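Local coordinates for protein MgGH51 (Meripilus giganteus, PDB 6ZPV) that hydrolyses terminal alpha-L-arabinofuranosyl linkages as a fungal GH51 alpha-L-arabinofuranosidase, probably releasing arabinose from plant cell-wall polysaccharides, at residues 456-461 against 617-622; 399-404 against 425-430; 18-23 against 218-223; 4-9 against 566-571; 532-537 against 558-563. One frame throughout, in Å; residues are numbered along the deposited sequence.

Contacts 2 and 3 belong to the parallel eight-stranded barrel, and contacts 4 and 5 to the C-terminal beta domain; contact 1 joins the two. Contact 2 lies at the probable active-site end, where a glycerol is bound. It touches contact 3 through Met-21, whose CG is 3.4 Å from Gly-428 O, although the centres are about 15 Å apart. Contact 1 is centred about 17 Å from contact 2, and helix 454-469 follows strand 424-432 in the chain. Contacts 1 and 5 reach the same antiparallel sheet, with centres about 11 Å apart. Contact 4, about 21 Å from contact 5 and 32 Å from contact 2 between centres, is remote from the glycerol.

Contact 1. Residues 456-461 against 617-622; sequences SATGEA and FSVSVI
Helix-on-sheet packing brings Thr-458 and Ala-461 of helix 454-469 against Phe-617 and Val-619 at the start of strand 618-625, in a buried contact with no hydrogen bond between the segments. The axes of 456-461 and 618-622 come within 7.9 Å of each other, at 51°. Thr-458 offers its methyl to the strand, CG2 standing 3.5 Å from Ser-618 N. Its chi1 of 62° puts OG1 between the backbone N and the carbonyl carbon, where it bonds to Val-454 O and Gln-455 O of its own helix. The same OG1 meets the rim of the Phe-617 ring in plane, 3.9 Å from CD1. Val-619 CG2 touches two helix residues, Thr-458 CG2 at 3.8 Å and Ala-461 CB at 3.7 Å. Phe-617 and Ser-618 both face Asn-554 in a G1 beta bulge where the strand begins, and Ala-461 also meets Phe-515 of helix 507-517. A helix of the barrel lying on an antiparallel sheet in this way is the junction of catalytic barrel and C-terminal beta-sandwich known from GH51 arabinofuranosidases.

Contact 2. Residues 399-404 against 425-430; sequences VHVYQT and YFEGEY. With GOL (glycerol), chain F.
Val-399 and Val-401 donate their backbone N-H groups to Phe-426 O (2.8 Å) and Glu-429 O (2.9 Å), pairing strands 399-403 and 425-428 in parallel at 36°. With helix 405-410 between them, the strands form a beta-alpha-beta unit of the (beta/alpha)8 barrel. The chain turns a corner at Glu-429, whose side chain lies over the His-400 ring: CG stands 3.7 Å from the ring centroid, and the carboxylate plane is 24° from that of the imidazole. The ring's own nitrogens bond to other acids, NE2 to Asp-398 and ND1 to Glu-351. Tyr-402 OH gives a hydrogen bond of 2.6 Å to Glu-429 OE1, meeting it on the anti side and somewhat out of the carboxylate plane, while OE2 forms a salt bridge with Arg-226. An alanine in place of Glu-429 would probably leave the Tyr-402 hydroxyl without this acceptor and remove this salt-bridge partner of Arg-226. A glutamate near the C-terminal end of the seventh barrel strand is where clan GH-A glycosidases carry their nucleophile, consistent with an active site here. Glu-427 bends at chi2 (85°), which swings CD back toward Val-399, and its OE1 bonds to Tyr-415. A glycerol, probably from the crystallisation liquor, donates from O3 to Tyr-402 OH and from O2 to Glu-429 OE1, each at 2.8 Å.

Contact 3. Residues 18-23 against 218-223; sequences YGLMFE and AEMGPS
Ser-223 grips the carbonyl oxygen of Tyr-18 twice. Its backbone N donates to Tyr-18 O at 2.9 Å, lying in the carbonyl plane, whereas its OG donates to the same oxygen at 2.8 Å from 51° above that plane. The hydroxyl can take part because chi1 (63°) holds OG between the backbone N and the carbonyl carbon. Beside this polar pair Leu-20 packs on the proline ring, its CG 3.6 Å from Pro-222 CB and its CD1 3.9 Å from Pro-222 CG. Leu-20 CD2 lies 3.6 Å from Met-220 CE in one of two modelled conformers of the methionine, so this contact is less certain. Segment 218-223 holds the end of helix 211-219 and the alpha-to-beta loop of the (beta/alpha)8 barrel that leads into strand 224-227. That strand runs beside strand 20-21, with Leu-20 in backbone bonds to Phe-224 and Arg-226, and on the other flank Gly-19 pairs with Ala-477 of the last strand, closing the barrel. Further out, Gly-221 leaves the helix with a phi of 64°, its N bonded to Ala-218 O at 3.1 Å. Met-220 also rests on Phe-509 and Gln-512 of helix 507-517, and the Tyr-18 hydroxyl bonds to Glu-468.

Contact 4. Residues 4-9 against 566-571; sequences TVNKNP and LTQFNS
Lys-7 and Gln-568 make the one direct hydrogen bond between these two loops: Lys-7 N donates to Gln-568 OE1 at 3.0 Å, approaching from 43° above the amide plane. The glutamine reaches it with an extended chain, in which chi2 (178°) sets CD anti to CA. Two waters add bridges. One donates to both Gln-568 OE1 (2.8 Å) and Asn-6 OD1; the other donates to Val-5 O and accepts from Gln-568 N at 2.9 Å. Asn-6 OD1 also accepts the N-H of Asn-8, forming an Asx turn. An alanine at Gln-568 would probably leave the N-H of Lys-7 without its acceptor and take from the water on Asn-6 one of its partners.

Apolar contacts lie beneath. Val-5 and Leu-566 run side by side, with CG2 of the valine 3.8 Å from CD1 of the leucine. Val-5 CG1 meets the Phe-569 ring in plane at its edge, 3.8 Å from CE1. Over one face of that ring sits Lys-7 CA, 4.0 Å from the centroid and 25° off the normal, a CH-pi contact. Along the surface, Lys-7 CD passes 3.4 Å from Gln-568 O.

Leu-566 to Phe-569 form a type I beta turn, so this is a turn-to-loop contact following the parallel strands 2-4 and 560-565, where the N-terminal strand joins the C-terminal beta-sandwich.

Contact 5. Residues 532-537 against 558-563; sequences GGTLHW and SAQSLT
Leu-535 and Leu-562 meet tip to tip, with their CD2 methyls 3.9 Å apart, and no hydrogen bond passes between the segments. Leu-562 has an unusual chi2 of 94°, away from the staggered values, and in this setting its CD2 lies within 3.7 Å of Trp-537 CE3 as well. Trp-537 is held at its other end by NE1, which bonds to Thr-527 O. Gln-560 slides past Leu-535 in the opposite direction; a bend at chi2 (-127°) is followed by an amide whose NE2 comes 3.6 Å from Leu-535 CB. The chain of Gln-560 adds CB to the apolar patch, 3.9 Å from Leu-535 CD2. His-536 points to the other side of its strand, where NE2 donates to Gly-533 O at 2.8 Å. Strands 535-537 and 560-563 stay 9.7 Å apart at 34°, too far for backbone pairing, and belong to different sheets. Side chains meeting between two facing sheets form the interior of a beta-sandwich, here that of the C-terminal domain.

Contact 1. Residues 456-461 against 617-622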
# COMPACT_ATOMS: atom_id res chain seq x y z
N SER A 456 -20.06 -4.90 6.04
CA SER A 456 -18.78 -5.63 5.84
C SER A 456 -17.82 -5.31 6.97
O SER A 456 -17.15 -6.22 7.50
CB SER A 456 -18.20 -5.33 4.47
OG SER A 456 -17.63 -4.01 4.33
N ALA A 457 -17.72 -4.07 7.43
CA ALA A 457 -16.83 -3.66 8.50
C ALA A 457 -17.20 -4.35 9.81
O ALA A 457 -16.32 -4.71 10.60
CB ALA A 457 -16.82 -2.15 8.66
N THR A 458 -18.53 -4.44 10.07
CA THR A 458 -18.95 -5.06 11.34
C THR A 458 -18.71 -6.56 11.34
O THR A 458 -18.35 -7.14 12.38
CB THR A 458 -20.40 -4.67 11.67
OG1 THR A 458 -21.35 -5.12 10.70
CG2 THR A 458 -20.52 -3.20 11.88
N GLY A 459 -18.92 -7.25 10.22
CA GLY A 459 -18.58 -8.68 10.12
C GLY A 459 -17.09 -8.85 10.29
O GLY A 459 -16.67 -9.76 11.04
N GLU A 460 -16.28 -8.06 9.62
CA GLU A 460 -14.82 -8.11 9.82
C GLU A 460 -14.47 -7.89 11.29
O GLU A 460 -13.65 -8.64 11.85
CB GLU A 460 -14.13 -7.07 8.97
CG GLU A 460 -14.20 -7.39 7.48
CD GLU A 460 -14.13 -6.16 6.57
OE1 GLU A 460 -13.86 -5.05 7.06
OE2 GLU A 460 -14.31 -6.36 5.34
N ALA A 461 -15.08 -6.93 11.96
CA ALA A 461 -14.79 -6.63 13.35
C ALA A 461 -15.13 -7.84 14.21
O ALA A 461 -14.34 -8.18 15.13
CB ALA A 461 -15.52 -5.41 13.81
N PHE A 617 -25.56 -3.46 13.57
CA PHE A 617 -24.48 -3.10 12.64
C PHE A 617 -23.60 -2.04 13.29
O PHE A 617 -23.52 -0.89 12.79
CB PHE A 617 -25.02 -2.65 11.29
CG PHE A 617 -25.82 -3.73 10.60
CD1 PHE A 617 -25.23 -4.96 10.22
CD2 PHE A 617 -27.16 -3.57 10.38
CE1 PHE A 617 -25.96 -5.98 9.67
CE2 PHE A 617 -27.91 -4.60 9.80
CZ PHE A 617 -27.30 -5.80 9.47
N SER A 618 -22.91 -2.39 14.36
CA SER A 618 -22.02 -1.42 15.04
C SER A 618 -20.69 -2.06 15.45
O SER A 618 -20.63 -3.26 15.78
CB SER A 618 -22.71 -0.82 16.24
OG SER A 618 -23.00 -1.77 17.26
N VAL A 619 -19.68 -1.20 15.51
CA VAL A 619 -18.40 -1.52 16.12
C VAL A 619 -18.20 -0.47 17.22
O VAL A 619 -18.25 0.73 16.94
CB VAL A 619 -17.20 -1.42 15.15
CG1 VAL A 619 -15.92 -1.81 15.85
CG2 VAL A 619 -17.46 -2.30 13.92
N SER A 620 -17.97 -0.93 18.45
CA SER A 620 -17.86 -0.03 19.61
C SER A 620 -16.59 -0.36 20.37
O SER A 620 -16.22 -1.54 20.50
CB SER A 620 -19.06 -0.12 20.52
OG SER A 620 -20.28 0.06 19.80
N VAL A 621 -16.01 0.65 20.99
CA VAL A 621 -14.88 0.46 21.92
C VAL A 621 -15.21 1.25 23.18
O VAL A 621 -15.43 2.48 23.10
CB VAL A 621 -13.55 0.97 21.35
CG1 VAL A 621 -12.43 0.71 22.35
CG2 VAL A 621 -13.27 0.32 20.00
N ILE A 622 -15.21 0.56 24.31
CA ILE A 622 -15.37 1.19 25.63
C ILE A 622 -14.01 1.09 26.30
O ILE A 622 -13.47 -0.04 26.42
CB ILE A 622 -16.49 0.54 26.47
CG1 ILE A 622 -17.82 0.78 25.79
CG2 ILE A 622 -16.45 1.14 27.90
CD1 ILE A 622 -19.00 0.04 26.43

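Contact 2. Residues 399-404 against 425-430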
# COMPACT_ATOMS: atom_id res chain seq x y z
N VAL A 399 -2.34 -16.94 6.11
CA VAL A 399 -3.71 -17.37 5.73
C VAL A 399 -4.43 -16.19 5.12
O VAL A 399 -4.47 -15.08 5.71
CB VAL A 399 -4.43 -17.88 7.00
CG1 VAL A 399 -5.83 -18.35 6.69
CG2 VAL A 399 -3.65 -18.95 7.72
N HIS A 400 -5.05 -16.39 3.95
CA HIS A 400 -5.83 -15.35 3.25
C HIS A 400 -7.29 -15.79 3.16
O HIS A 400 -7.54 -16.94 2.84
CB HIS A 400 -5.32 -15.14 1.81
CG HIS A 400 -3.89 -14.71 1.73
ND1 HIS A 400 -3.23 -14.63 0.52
CD2 HIS A 400 -3.01 -14.33 2.68
CE1 HIS A 400 -1.99 -14.23 0.76
NE2 HIS A 400 -1.81 -14.04 2.05
N VAL A 401 -8.23 -14.87 3.35
CA VAL A 401 -9.65 -15.19 3.09
C VAL A 401 -10.41 -13.96 2.60
O VAL A 401 -10.39 -12.90 3.25
CB VAL A 401 -10.33 -15.85 4.31
CG1 VAL A 401 -10.37 -14.95 5.55
CG2 VAL A 401 -11.71 -16.33 3.93
N TYR A 402 -11.13 -14.14 1.52
CA TYR A 402 -12.11 -13.19 0.98
C TYR A 402 -13.46 -13.86 1.01
O TYR A 402 -13.63 -14.97 0.48
CB TYR A 402 -11.71 -12.77 -0.43
CG TYR A 402 -10.39 -12.04 -0.47
CD1 TYR A 402 -10.27 -10.74 -0.05
CD2 TYR A 402 -9.26 -12.69 -0.89
CE1 TYR A 402 -9.05 -10.10 -0.05
CE2 TYR A 402 -8.04 -12.05 -0.87
CZ TYR A 402 -7.91 -10.75 -0.45
OH TYR A 402 -6.73 -10.05 -0.48
N GLN A 403 -14.45 -13.22 1.65
CA GLN A 403 -15.72 -13.91 1.96
C GLN A 403 -16.84 -12.90 2.12
O GLN A 403 -16.65 -11.67 1.91
CB GLN A 403 -15.53 -14.86 3.15
CG GLN A 403 -15.48 -16.33 2.80
CD GLN A 403 -16.76 -16.89 2.20
OE1 GLN A 403 -17.79 -16.22 2.22
NE2 GLN A 403 -16.69 -18.10 1.64
N THR A 404 -18.03 -13.35 2.50
CA THR A 404 -19.16 -12.47 2.73
C THR A 404 -19.07 -11.88 4.14
O THR A 404 -18.45 -12.46 5.05
CB THR A 404 -20.46 -13.25 2.63
OG1 THR A 404 -20.56 -14.16 3.71
CG2 THR A 404 -20.70 -13.94 1.30
N TYR A 425 0.37 -17.70 13.25
CA TYR A 425 -0.44 -17.48 12.06
C TYR A 425 -0.56 -16.01 11.75
O TYR A 425 -0.83 -15.19 12.67
CB TYR A 425 -1.79 -18.17 12.20
CG TYR A 425 -1.66 -19.67 12.32
CD1 TYR A 425 -1.57 -20.47 11.19
CD2 TYR A 425 -1.48 -20.32 13.53
CE1 TYR A 425 -1.36 -21.84 11.27
CE2 TYR A 425 -1.25 -21.69 13.65
CZ TYR A 425 -1.20 -22.46 12.50
OH TYR A 425 -1.01 -23.81 12.53
N PHE A 426 -0.39 -15.68 10.50
CA PHE A 426 -0.50 -14.31 9.97
C PHE A 426 -1.73 -14.30 9.06
O PHE A 426 -1.78 -15.04 8.07
CB PHE A 426 0.74 -14.05 9.12
CG PHE A 426 0.80 -12.77 8.33
CD1 PHE A 426 0.13 -11.65 8.74
CD2 PHE A 426 1.61 -12.68 7.19
CE1 PHE A 426 0.25 -10.45 8.05
CE2 PHE A 426 1.75 -11.48 6.50
CZ PHE A 426 1.08 -10.36 6.96
N GLU A 427 -2.77 -13.52 9.39
CA GLU A 427 -3.92 -13.36 8.51
C GLU A 427 -3.56 -12.23 7.53
O GLU A 427 -3.96 -11.07 7.73
CB GLU A 427 -5.18 -13.06 9.32
CG GLU A 427 -6.44 -13.33 8.52
CD GLU A 427 -6.93 -14.76 8.51
OE1 GLU A 427 -6.40 -15.61 9.22
OE2 GLU A 427 -7.95 -15.03 7.76
N GLY A 428 -2.73 -12.57 6.53
CA GLY A 428 -2.07 -11.54 5.74
C GLY A 428 -2.93 -10.84 4.73
O GLY A 428 -2.54 -9.78 4.21
N GLU A 429 -4.09 -11.43 4.40
CA GLU A 429 -5.10 -10.75 3.58
C GLU A 429 -6.46 -11.24 4.10
O GLU A 429 -6.72 -12.45 4.09
CB GLU A 429 -5.01 -11.15 2.09
CG GLU A 429 -3.68 -10.78 1.44
CD GLU A 429 -3.49 -11.22 0.01
OE1 GLU A 429 -4.52 -11.40 -0.73
OE2 GLU A 429 -2.32 -11.45 -0.38
N TYR A 430 -7.34 -10.31 4.36
CA TYR A 430 -8.75 -10.64 4.57
C TYR A 430 -9.59 -9.44 4.24
O TYR A 430 -9.18 -8.30 4.43
CB TYR A 430 -9.05 -11.18 5.99
CG TYR A 430 -8.85 -10.20 7.13
CD1 TYR A 430 -7.59 -9.87 7.60
CD2 TYR A 430 -9.95 -9.59 7.73
CE1 TYR A 430 -7.43 -8.97 8.64
CE2 TYR A 430 -9.79 -8.69 8.75
CZ TYR A 430 -8.54 -8.37 9.23
OH TYR A 430 -8.40 -7.50 10.26
C1 GOL F . -6.31 -10.30 -5.21
O1 GOL F . -6.49 -11.70 -5.42
C2 GOL F . -6.03 -10.01 -3.73
O2 GOL F . -4.80 -10.67 -3.41
C3 GOL F . -5.98 -8.52 -3.50
O3 GOL F . -5.68 -8.11 -2.17

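Contact 3. Residues 18-23 against 218-223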
# COMPACT_ATOMS: atom_id res chain seq x y z
N TYR A 18 -1.95 -5.95 14.57
CA TYR A 18 -2.65 -5.21 13.51
C TYR A 18 -1.67 -4.49 12.60
O TYR A 18 -0.82 -3.72 13.12
CB TYR A 18 -3.68 -4.23 14.07
CG TYR A 18 -4.70 -4.89 14.97
CD1 TYR A 18 -5.69 -5.70 14.44
CD2 TYR A 18 -4.64 -4.76 16.34
CE1 TYR A 18 -6.61 -6.35 15.27
CE2 TYR A 18 -5.55 -5.40 17.17
CZ TYR A 18 -6.52 -6.21 16.65
OH TYR A 18 -7.45 -6.85 17.44
N GLY A 19 -1.80 -4.63 11.30
CA GLY A 19 -0.90 -3.93 10.36
C GLY A 19 -1.49 -3.84 8.99
O GLY A 19 -2.70 -4.07 8.81
N LEU A 20 -0.66 -3.54 8.01
CA LEU A 20 -1.08 -3.22 6.65
C LEU A 20 -0.52 -4.22 5.64
O LEU A 20 0.59 -4.76 5.82
CB LEU A 20 -0.57 -1.83 6.26
CG LEU A 20 -0.90 -0.70 7.21
CD1 LEU A 20 -0.41 0.61 6.63
CD2 LEU A 20 -2.37 -0.62 7.56
N MET A 21 -1.29 -4.44 4.58
CA MET A 21 -0.87 -5.26 3.43
C MET A 21 -0.79 -4.41 2.18
O MET A 21 -1.78 -3.78 1.79
CB MET A 21 -1.81 -6.44 3.20
CG MET A 21 -1.40 -7.37 2.08
SD MET A 21 -1.92 -6.81 0.44
CE MET A 21 -1.08 -7.92 -0.65
N PHE A 22 0.40 -4.37 1.55
CA PHE A 22 0.61 -3.53 0.38
C PHE A 22 1.15 -4.34 -0.81
O PHE A 22 2.14 -5.07 -0.70
CB PHE A 22 1.59 -2.39 0.72
CG PHE A 22 1.69 -1.38 -0.42
CD1 PHE A 22 2.61 -1.54 -1.44
CD2 PHE A 22 0.85 -0.30 -0.49
CE1 PHE A 22 2.65 -0.64 -2.50
CE2 PHE A 22 0.88 0.60 -1.55
CZ PHE A 22 1.81 0.44 -2.55
N GLU A 23 0.56 -4.06 -1.96
CA GLU A 23 1.18 -4.27 -3.26
C GLU A 23 0.71 -3.10 -4.11
O GLU A 23 -0.30 -2.47 -3.77
CB GLU A 23 0.74 -5.60 -3.87
CG GLU A 23 -0.71 -5.59 -4.37
CD GLU A 23 -1.17 -6.96 -4.87
OE1 GLU A 23 -0.55 -7.50 -5.82
OE2 GLU A 23 -2.15 -7.46 -4.27
N ALA A 218 -0.62 6.11 8.66
CA ALA A 218 -0.11 6.24 10.02
C ALA A 218 -1.23 6.43 11.04
O ALA A 218 -1.13 5.88 12.17
CB ALA A 218 0.91 7.35 10.08
N GLU A 219 -2.32 7.06 10.67
CA GLU A 219 -3.50 7.31 11.55
C GLU A 219 -4.10 6.06 12.11
O GLU A 219 -4.65 6.05 13.21
CB GLU A 219 -4.60 8.09 10.73
CG GLU A 219 -5.91 8.35 11.38
CD GLU A 219 -6.85 9.06 10.46
OE1 GLU A 219 -6.39 9.77 9.53
OE2 GLU A 219 -8.07 8.88 10.80
N MET A 220 -3.97 4.99 11.33
CA MET A 220 -4.59 3.71 11.64
C MET A 220 -3.89 3.05 12.82
O MET A 220 -4.47 2.17 13.40
CB MET A 220 -4.65 2.84 10.39
CG MET A 220 -5.82 1.85 10.37
SD MET A 220 -5.45 0.42 9.32
CE MET A 220 -5.24 1.49 7.91
N GLY A 221 -2.68 3.46 13.20
CA GLY A 221 -1.82 2.80 14.18
C GLY A 221 -1.34 1.42 13.81
O GLY A 221 -1.20 0.55 14.68
N PRO A 222 -0.88 1.21 12.57
CA PRO A 222 -0.37 -0.11 12.19
C PRO A 222 0.97 -0.40 12.84
O PRO A 222 1.80 0.50 13.01
CB PRO A 222 -0.22 -0.03 10.69
CG PRO A 222 0.09 1.43 10.46
CD PRO A 222 -0.77 2.19 11.48
N SER A 223 1.24 -1.68 13.03
CA SER A 223 2.52 -2.13 13.61
C SER A 223 3.44 -2.74 12.55
O SER A 223 4.66 -2.83 12.80
CB SER A 223 2.32 -3.18 14.68
OG SER A 223 1.72 -4.35 14.15

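Contact 4. Residues 4-9 against 566-571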
# COMPACT_ATOMS: atom_id res chain seq x y z
N THR A 4 -18.79 -11.47 31.85
CA THR A 4 -17.94 -11.43 33.03
C THR A 4 -16.49 -11.36 32.56
O THR A 4 -16.07 -12.23 31.76
CB THR A 4 -18.21 -12.65 33.90
OG1 THR A 4 -19.57 -12.59 34.36
CG2 THR A 4 -17.30 -12.70 35.11
N VAL A 5 -15.71 -10.44 33.10
CA VAL A 5 -14.32 -10.20 32.69
C VAL A 5 -13.40 -10.79 33.74
O VAL A 5 -13.51 -10.44 34.93
CB VAL A 5 -14.06 -8.71 32.50
CG1 VAL A 5 -12.66 -8.52 31.98
CG2 VAL A 5 -15.12 -8.12 31.55
N ASN A 6 -12.50 -11.67 33.35
CA ASN A 6 -11.51 -12.22 34.28
C ASN A 6 -10.45 -11.17 34.56
O ASN A 6 -9.91 -10.54 33.62
CB ASN A 6 -10.89 -13.47 33.64
CG ASN A 6 -10.19 -14.41 34.59
OD1 ASN A 6 -9.43 -13.98 35.46
ND2 ASN A 6 -10.44 -15.69 34.34
N LYS A 7 -10.11 -11.00 35.84
CA LYS A 7 -9.05 -10.07 36.23
C LYS A 7 -7.66 -10.58 35.84
O LYS A 7 -6.72 -9.79 35.87
CB LYS A 7 -9.06 -9.76 37.72
CG LYS A 7 -8.70 -10.94 38.61
CD LYS A 7 -8.54 -10.61 40.10
CE LYS A 7 -8.45 -11.84 40.97
NZ LYS A 7 -7.24 -12.63 40.65
N ASN A 8 -7.51 -11.86 35.56
CA ASN A 8 -6.20 -12.48 35.28
C ASN A 8 -5.99 -12.62 33.78
O ASN A 8 -6.67 -13.43 33.14
CB ASN A 8 -6.11 -13.83 35.91
CG ASN A 8 -6.10 -13.79 37.42
OD1 ASN A 8 -5.54 -12.86 38.03
ND2 ASN A 8 -6.73 -14.78 37.99
N PRO A 9 -5.02 -11.90 33.18
CA PRO A 9 -4.76 -12.12 31.76
C PRO A 9 -4.36 -13.57 31.48
O PRO A 9 -3.71 -14.22 32.30
CB PRO A 9 -3.52 -11.23 31.48
CG PRO A 9 -3.56 -10.18 32.54
CD PRO A 9 -4.23 -10.83 33.75
N LEU A 566 -17.21 -6.50 36.00
CA LEU A 566 -15.77 -6.30 36.29
C LEU A 566 -15.57 -6.35 37.81
O LEU A 566 -14.53 -5.79 38.32
CB LEU A 566 -15.27 -5.00 35.70
CG LEU A 566 -15.02 -5.02 34.17
CD1 LEU A 566 -16.29 -5.00 33.39
CD2 LEU A 566 -14.14 -3.91 33.77
N THR A 567 -16.43 -7.06 38.54
CA THR A 567 -16.32 -7.09 40.00
C THR A 567 -15.08 -7.87 40.49
O THR A 567 -14.74 -7.72 41.66
CB THR A 567 -17.58 -7.71 40.57
OG1 THR A 567 -17.78 -9.01 40.05
CG2 THR A 567 -18.78 -6.82 40.32
N GLN A 568 -14.41 -8.65 39.65
CA GLN A 568 -13.18 -9.33 40.09
C GLN A 568 -12.05 -8.33 40.34
O GLN A 568 -11.08 -8.64 41.06
CB GLN A 568 -12.70 -10.36 39.05
CG GLN A 568 -13.64 -11.56 38.97
CD GLN A 568 -13.18 -12.53 37.92
OE1 GLN A 568 -11.97 -12.60 37.59
NE2 GLN A 568 -14.15 -13.30 37.40
N PHE A 569 -12.07 -7.21 39.65
CA PHE A 569 -10.98 -6.21 39.74
C PHE A 569 -11.01 -5.52 41.11
O PHE A 569 -12.05 -5.43 41.81
CB PHE A 569 -11.08 -5.20 38.61
CG PHE A 569 -10.84 -5.78 37.22
CD1 PHE A 569 -11.84 -6.43 36.49
CD2 PHE A 569 -9.59 -5.82 36.70
CE1 PHE A 569 -11.61 -7.06 35.29
CE2 PHE A 569 -9.35 -6.40 35.44
CZ PHE A 569 -10.39 -6.99 34.73
N ASN A 570 -9.87 -5.01 41.50
CA ASN A 570 -9.74 -4.13 42.69
C ASN A 570 -10.46 -2.80 42.46
O ASN A 570 -11.22 -2.33 43.38
CB ASN A 570 -8.28 -3.86 43.01
CG ASN A 570 -7.60 -5.14 43.40
OD1 ASN A 570 -8.05 -5.80 44.32
ND2 ASN A 570 -6.57 -5.53 42.68
N SER A 571 -10.19 -2.18 41.35
CA SER A 571 -10.78 -0.86 41.01
C SER A 571 -11.13 -0.79 39.54
O SER A 571 -10.36 -1.36 38.69
CB SER A 571 -9.91 0.24 41.38
OG SER A 571 -8.69 0.16 40.72
O HOH W 1 -15.08 -9.49 36.94
O HOH W 2 -10.51 -14.92 37.94

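Contact 5. Residues 532-537 against 558-563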
# COMPACT_ATOMS: atom_id res chain seq x y z
N GLY A 532 -21.04 -18.64 16.05
CA GLY A 532 -22.02 -18.52 14.99
C GLY A 532 -22.95 -17.35 15.17
O GLY A 532 -23.76 -17.09 14.25
N GLY A 533 -22.91 -16.71 16.31
CA GLY A 533 -23.79 -15.57 16.59
C GLY A 533 -23.30 -14.28 15.96
O GLY A 533 -22.19 -14.21 15.39
N THR A 534 -24.13 -13.25 16.05
CA THR A 534 -23.83 -11.92 15.49
C THR A 534 -23.07 -11.02 16.44
O THR A 534 -22.57 -9.98 15.98
CB THR A 534 -25.11 -11.25 15.03
OG1 THR A 534 -26.03 -11.25 16.11
CG2 THR A 534 -25.74 -11.94 13.85
N LEU A 535 -23.04 -11.31 17.75
CA LEU A 535 -22.52 -10.37 18.74
C LEU A 535 -21.23 -10.92 19.31
O LEU A 535 -21.18 -12.04 19.86
CB LEU A 535 -23.52 -10.17 19.88
CG LEU A 535 -23.13 -9.11 20.92
CD1 LEU A 535 -23.09 -7.72 20.32
CD2 LEU A 535 -24.10 -9.15 22.08
N HIS A 536 -20.13 -10.16 19.18
CA HIS A 536 -18.79 -10.62 19.59
C HIS A 536 -18.07 -9.51 20.31
O HIS A 536 -18.36 -8.33 20.14
CB HIS A 536 -17.99 -11.05 18.34
CG HIS A 536 -18.54 -12.28 17.69
ND1 HIS A 536 -18.08 -13.51 18.05
CD2 HIS A 536 -19.58 -12.40 16.83
CE1 HIS A 536 -18.86 -14.38 17.37
NE2 HIS A 536 -19.77 -13.75 16.65
N TRP A 537 -17.09 -9.88 21.13
CA TRP A 537 -16.30 -8.88 21.86
C TRP A 537 -14.93 -9.47 22.17
O TRP A 537 -14.73 -10.70 22.14
CB TRP A 537 -17.04 -8.48 23.18
CG TRP A 537 -17.40 -9.64 24.03
CD1 TRP A 537 -16.61 -10.28 24.95
CD2 TRP A 537 -18.66 -10.38 24.00
NE1 TRP A 537 -17.27 -11.36 25.47
CE2 TRP A 537 -18.53 -11.43 24.90
CE3 TRP A 537 -19.82 -10.23 23.26
CZ2 TRP A 537 -19.56 -12.36 25.11
CZ3 TRP A 537 -20.83 -11.12 23.49
CH2 TRP A 537 -20.71 -12.17 24.40
N SER A 558 -30.30 -6.61 14.71
CA SER A 558 -31.01 -6.16 15.92
C SER A 558 -30.01 -5.68 16.98
O SER A 558 -28.90 -6.20 17.15
CB SER A 558 -31.99 -7.19 16.43
OG SER A 558 -31.20 -8.31 16.78
N ALA A 559 -30.39 -4.62 17.67
CA ALA A 559 -29.68 -4.10 18.87
C ALA A 559 -29.57 -5.20 19.89
O ALA A 559 -30.50 -6.01 20.06
CB ALA A 559 -30.37 -2.88 19.45
N GLN A 560 -28.48 -5.22 20.64
CA GLN A 560 -28.29 -6.17 21.73
C GLN A 560 -27.61 -5.50 22.93
O GLN A 560 -26.67 -4.75 22.69
CB GLN A 560 -27.44 -7.34 21.25
CG GLN A 560 -27.96 -8.06 20.04
CD GLN A 560 -28.02 -9.48 20.45
OE1 GLN A 560 -28.70 -9.69 21.44
NE2 GLN A 560 -27.13 -10.31 19.88
N SER A 561 -28.01 -5.81 24.13
CA SER A 561 -27.44 -5.19 25.34
C SER A 561 -26.44 -6.14 25.99
O SER A 561 -26.64 -7.38 25.95
CB SER A 561 -28.54 -4.75 26.37
OG SER A 561 -29.27 -3.67 25.79
N LEU A 562 -25.39 -5.58 26.56
CA LEU A 562 -24.38 -6.30 27.28
C LEU A 562 -24.26 -5.71 28.66
O LEU A 562 -24.10 -4.51 28.79
CB LEU A 562 -23.02 -6.21 26.56
CG LEU A 562 -23.05 -6.66 25.08
CD1 LEU A 562 -23.25 -5.47 24.17
CD2 LEU A 562 -21.79 -7.40 24.67
N THR A 563 -24.29 -6.57 29.67
CA THR A 563 -24.04 -6.18 31.04
C THR A 563 -22.61 -6.63 31.38
O THR A 563 -22.38 -7.84 31.49
CB THR A 563 -25.04 -6.86 32.00
OG1 THR A 563 -26.41 -6.69 31.58
CG2 THR A 563 -24.80 -6.36 33.41